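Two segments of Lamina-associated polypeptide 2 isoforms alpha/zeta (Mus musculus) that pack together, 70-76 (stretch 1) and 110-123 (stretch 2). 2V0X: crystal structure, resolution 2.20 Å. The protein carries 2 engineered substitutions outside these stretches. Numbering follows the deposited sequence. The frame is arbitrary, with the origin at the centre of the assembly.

Stretch 1, residues 70-76: RILSVPK
Stretch 2 (110-123) LCRSYEAAASALQI

The end of one helix can be anchored on the flank of another largely around one aromatic residue that offers its ring to apolar groups and its hydroxyl to a freed carbonyl. Lamina-associated polypeptide 2 supplies an example, in which 440 Å² is buried between residues 110-123, part of a longer helix, and the segment 70-76; Leu72 and Val74 are major contributors alongside Tyr114. Tyr114 is the centre. Its CA-to-CB bond points toward the segment, and chi1 of -173° (t) with chi2 of 105° carries the ring to the segment, with the carbonyl oxygens of Ile71 and Leu72 near the ring plane at its edge. Pro75, its ring puckered C-gamma endo, covers one face: its CD lies 3.7 Å from the centroid of the Tyr114 ring, 18° off the normal, a CH-pi contact that suits the compact, conformationally restricted proline ring.

Two branched side chains extend this centre along the helix. Val74 (t) sets CG2 3.9 Å from Tyr114 CD2 and CG1 3.8 Å from Cys111 SG. Leu72, with chi1 m and chi2 t, leaves its backbone sideways but brings its end nearer, placing CD2 4.1 Å from Ala118 CB and 4.5 Å from Leu121 CG. Alanine's small side chain lets the backbones approach, with Leu72 CA 5.3 Å from Ala118 CA; toward the N-terminal end of stretch 2, Val74 CA is 6.2 Å from Glu115 CA. The segment therefore runs antiparallel to the helix.

Residues 70-72 end a helix that begins earlier in the chain, Ser73 breaks away at phi/psi -86/135, and Val74 (-49/125) and Pro75 (-63/141) remain extended. Stretch 2 is helical throughout, with i to i-4 bonds such as Ala118 N to Tyr114 O, 2.8 Å.

At the polar edge, Tyr114 OH donates to Ile71 O at 2.7 Å, satisfying a carbonyl in the last helical turn. Nearer solvent, Gln122 CG lies 3.8 Å from Leu72 CD1, while Glu115 CB lies 4.1 Å from Val74 CG2.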

# COMPACT_ATOMS: atom_id res chain seq x y z
N ARG B 70 -7.27 -9.11 13.67
CA ARG B 70 -8.51 -9.19 12.90
C ARG B 70 -8.37 -8.39 11.59
O ARG B 70 -8.69 -8.87 10.51
CB ARG B 70 -9.67 -8.62 13.71
CG ARG B 70 -11.01 -8.64 12.99
CD ARG B 70 -11.98 -7.63 13.58
NE ARG B 70 -12.05 -7.71 15.03
CZ ARG B 70 -11.52 -6.80 15.85
NH1 ARG B 70 -10.89 -5.74 15.36
NH2 ARG B 70 -11.61 -6.97 17.17
N ILE B 71 -7.85 -7.18 11.72
CA ILE B 71 -7.67 -6.26 10.60
C ILE B 71 -6.65 -6.66 9.53
O ILE B 71 -6.93 -6.56 8.34
CB ILE B 71 -7.35 -4.85 11.17
CG1 ILE B 71 -8.65 -4.16 11.54
CG2 ILE B 71 -6.47 -4.01 10.22
CD1 ILE B 71 -8.45 -2.92 12.40
N LEU B 72 -5.50 -7.15 9.97
CA LEU B 72 -4.41 -7.50 9.06
C LEU B 72 -4.55 -8.78 8.25
O LEU B 72 -3.92 -8.92 7.20
CB LEU B 72 -3.09 -7.51 9.84
CG LEU B 72 -2.82 -6.13 10.47
CD1 LEU B 72 -1.65 -6.22 11.42
CD2 LEU B 72 -2.54 -5.12 9.38
N SER B 73 -5.36 -9.70 8.73
CA SER B 73 -5.55 -10.95 8.00
C SER B 73 -6.64 -10.85 6.93
O SER B 73 -7.69 -10.23 7.13
CB SER B 73 -5.83 -12.09 8.98
OG SER B 73 -6.87 -11.75 9.88
N VAL B 74 -6.34 -11.38 5.75
CA VAL B 74 -7.26 -11.40 4.62
C VAL B 74 -8.60 -11.95 5.16
O VAL B 74 -8.64 -13.01 5.75
CB VAL B 74 -6.70 -12.34 3.54
CG1 VAL B 74 -7.71 -12.53 2.43
CG2 VAL B 74 -5.38 -11.82 3.01
N PRO B 75 -9.71 -11.21 4.98
CA PRO B 75 -10.96 -11.74 5.51
C PRO B 75 -11.37 -13.05 4.85
O PRO B 75 -11.15 -13.27 3.66
CB PRO B 75 -11.95 -10.60 5.27
CG PRO B 75 -11.43 -9.91 4.10
CD PRO B 75 -9.92 -9.93 4.28
N LYS B 76 -11.90 -13.94 5.68
CA LYS B 76 -12.34 -15.27 5.24
C LYS B 76 -13.85 -15.27 5.06
O LYS B 76 -14.56 -14.46 5.66
CB LYS B 76 -11.95 -16.30 6.31
CG LYS B 76 -12.37 -17.73 6.03
CD LYS B 76 -11.98 -18.66 7.19
CE LYS B 76 -12.82 -18.41 8.43
NZ LYS B 76 -14.25 -18.84 8.26
N LEU B 110 -7.02 -10.66 -5.66
CA LEU B 110 -7.62 -9.73 -4.69
C LEU B 110 -7.10 -10.01 -3.27
O LEU B 110 -6.96 -9.08 -2.47
CB LEU B 110 -9.16 -9.81 -4.73
CG LEU B 110 -9.87 -9.37 -6.03
CD1 LEU B 110 -11.24 -10.02 -6.17
CD2 LEU B 110 -9.98 -7.86 -6.10
N CYS B 111 -6.83 -11.28 -2.96
CA CYS B 111 -6.32 -11.66 -1.65
C CYS B 111 -4.90 -11.12 -1.47
O CYS B 111 -4.54 -10.60 -0.42
CB CYS B 111 -6.33 -13.20 -1.48
SG CYS B 111 -8.00 -13.90 -1.14
N ARG B 112 -4.09 -11.30 -2.51
CA ARG B 112 -2.72 -10.82 -2.50
C ARG B 112 -2.72 -9.30 -2.43
O ARG B 112 -1.92 -8.74 -1.71
CB ARG B 112 -1.96 -11.35 -3.72
CG ARG B 112 -1.93 -12.87 -3.69
CD ARG B 112 -0.56 -13.43 -3.88
NE ARG B 112 -0.24 -13.58 -5.28
CZ ARG B 112 0.10 -14.73 -5.85
NH1 ARG B 112 0.17 -15.85 -5.14
NH2 ARG B 112 0.38 -14.75 -7.14
N SER B 113 -3.68 -8.65 -3.10
CA SER B 113 -3.76 -7.19 -3.04
C SER B 113 -4.00 -6.79 -1.58
O SER B 113 -3.37 -5.87 -1.07
CB SER B 113 -4.91 -6.67 -3.90
OG SER B 113 -4.64 -6.86 -5.29
N TYR B 114 -4.91 -7.49 -0.92
CA TYR B 114 -5.24 -7.18 0.46
C TYR B 114 -4.02 -7.37 1.35
O TYR B 114 -3.69 -6.50 2.17
CB TYR B 114 -6.39 -8.06 0.96
CG TYR B 114 -6.92 -7.69 2.33
CD1 TYR B 114 -8.14 -7.04 2.46
CD2 TYR B 114 -6.21 -8.00 3.50
CE1 TYR B 114 -8.64 -6.70 3.71
CE2 TYR B 114 -6.71 -7.65 4.77
CZ TYR B 114 -7.93 -7.00 4.86
OH TYR B 114 -8.46 -6.65 6.08
N GLU B 115 -3.36 -8.50 1.17
CA GLU B 115 -2.21 -8.85 1.98
C GLU B 115 -1.05 -7.88 1.79
O GLU B 115 -0.41 -7.50 2.76
CB GLU B 115 -1.77 -10.29 1.68
CG GLU B 115 -0.75 -10.80 2.69
CD GLU B 115 -0.11 -12.11 2.31
OE1 GLU B 115 -0.75 -12.88 1.56
OE2 GLU B 115 1.03 -12.36 2.76
N ALA B 116 -0.76 -7.50 0.55
CA ALA B 116 0.32 -6.55 0.27
C ALA B 116 0.02 -5.21 0.96
O ALA B 116 0.91 -4.61 1.57
CB ALA B 116 0.48 -6.35 -1.25
N ALA B 117 -1.24 -4.78 0.90
CA ALA B 117 -1.68 -3.53 1.53
C ALA B 117 -1.59 -3.59 3.06
O ALA B 117 -1.19 -2.61 3.71
CB ALA B 117 -3.13 -3.23 1.13
N ALA B 118 -2.02 -4.72 3.63
CA ALA B 118 -1.98 -4.90 5.07
C ALA B 118 -0.53 -4.82 5.56
O ALA B 118 -0.25 -4.27 6.65
CB ALA B 118 -2.58 -6.26 5.44
N SER B 119 0.39 -5.39 4.78
CA SER B 119 1.81 -5.37 5.11
C SER B 119 2.33 -3.94 5.09
O SER B 119 3.10 -3.54 5.95
CB SER B 119 2.60 -6.22 4.11
OG SER B 119 2.05 -7.52 4.04
N ALA B 120 1.94 -3.17 4.07
CA ALA B 120 2.33 -1.75 3.95
C ALA B 120 1.78 -0.98 5.16
O ALA B 120 2.41 -0.06 5.68
CB ALA B 120 1.79 -1.19 2.65
N LEU B 121 0.63 -1.41 5.65
CA LEU B 121 0.01 -0.80 6.82
C LEU B 121 0.88 -1.07 8.05
O LEU B 121 1.11 -0.17 8.87
CB LEU B 121 -1.40 -1.38 7.00
CG LEU B 121 -2.52 -0.91 7.93
CD1 LEU B 121 -2.03 -0.65 9.33
CD2 LEU B 121 -3.19 0.30 7.36
N GLN B 122 1.36 -2.31 8.20
CA GLN B 122 2.22 -2.63 9.35
C GLN B 122 3.48 -1.79 9.33
O GLN B 122 3.96 -1.36 10.36
CB GLN B 122 2.65 -4.11 9.36
CG GLN B 122 1.59 -5.03 9.91
CD GLN B 122 2.03 -6.47 9.89
OE1 GLN B 122 3.04 -6.84 10.51
NE2 GLN B 122 1.30 -7.29 9.17
N ILE B 123 4.05 -1.64 8.15
CA ILE B 123 5.25 -0.84 7.99
C ILE B 123 4.91 0.62 8.34
O ILE B 123 5.62 1.25 9.13
CB ILE B 123 5.77 -0.91 6.53
CG1 ILE B 123 6.19 -2.34 6.19
CG2 ILE B 123 6.97 0.04 6.34
CD1 ILE B 123 6.52 -2.57 4.69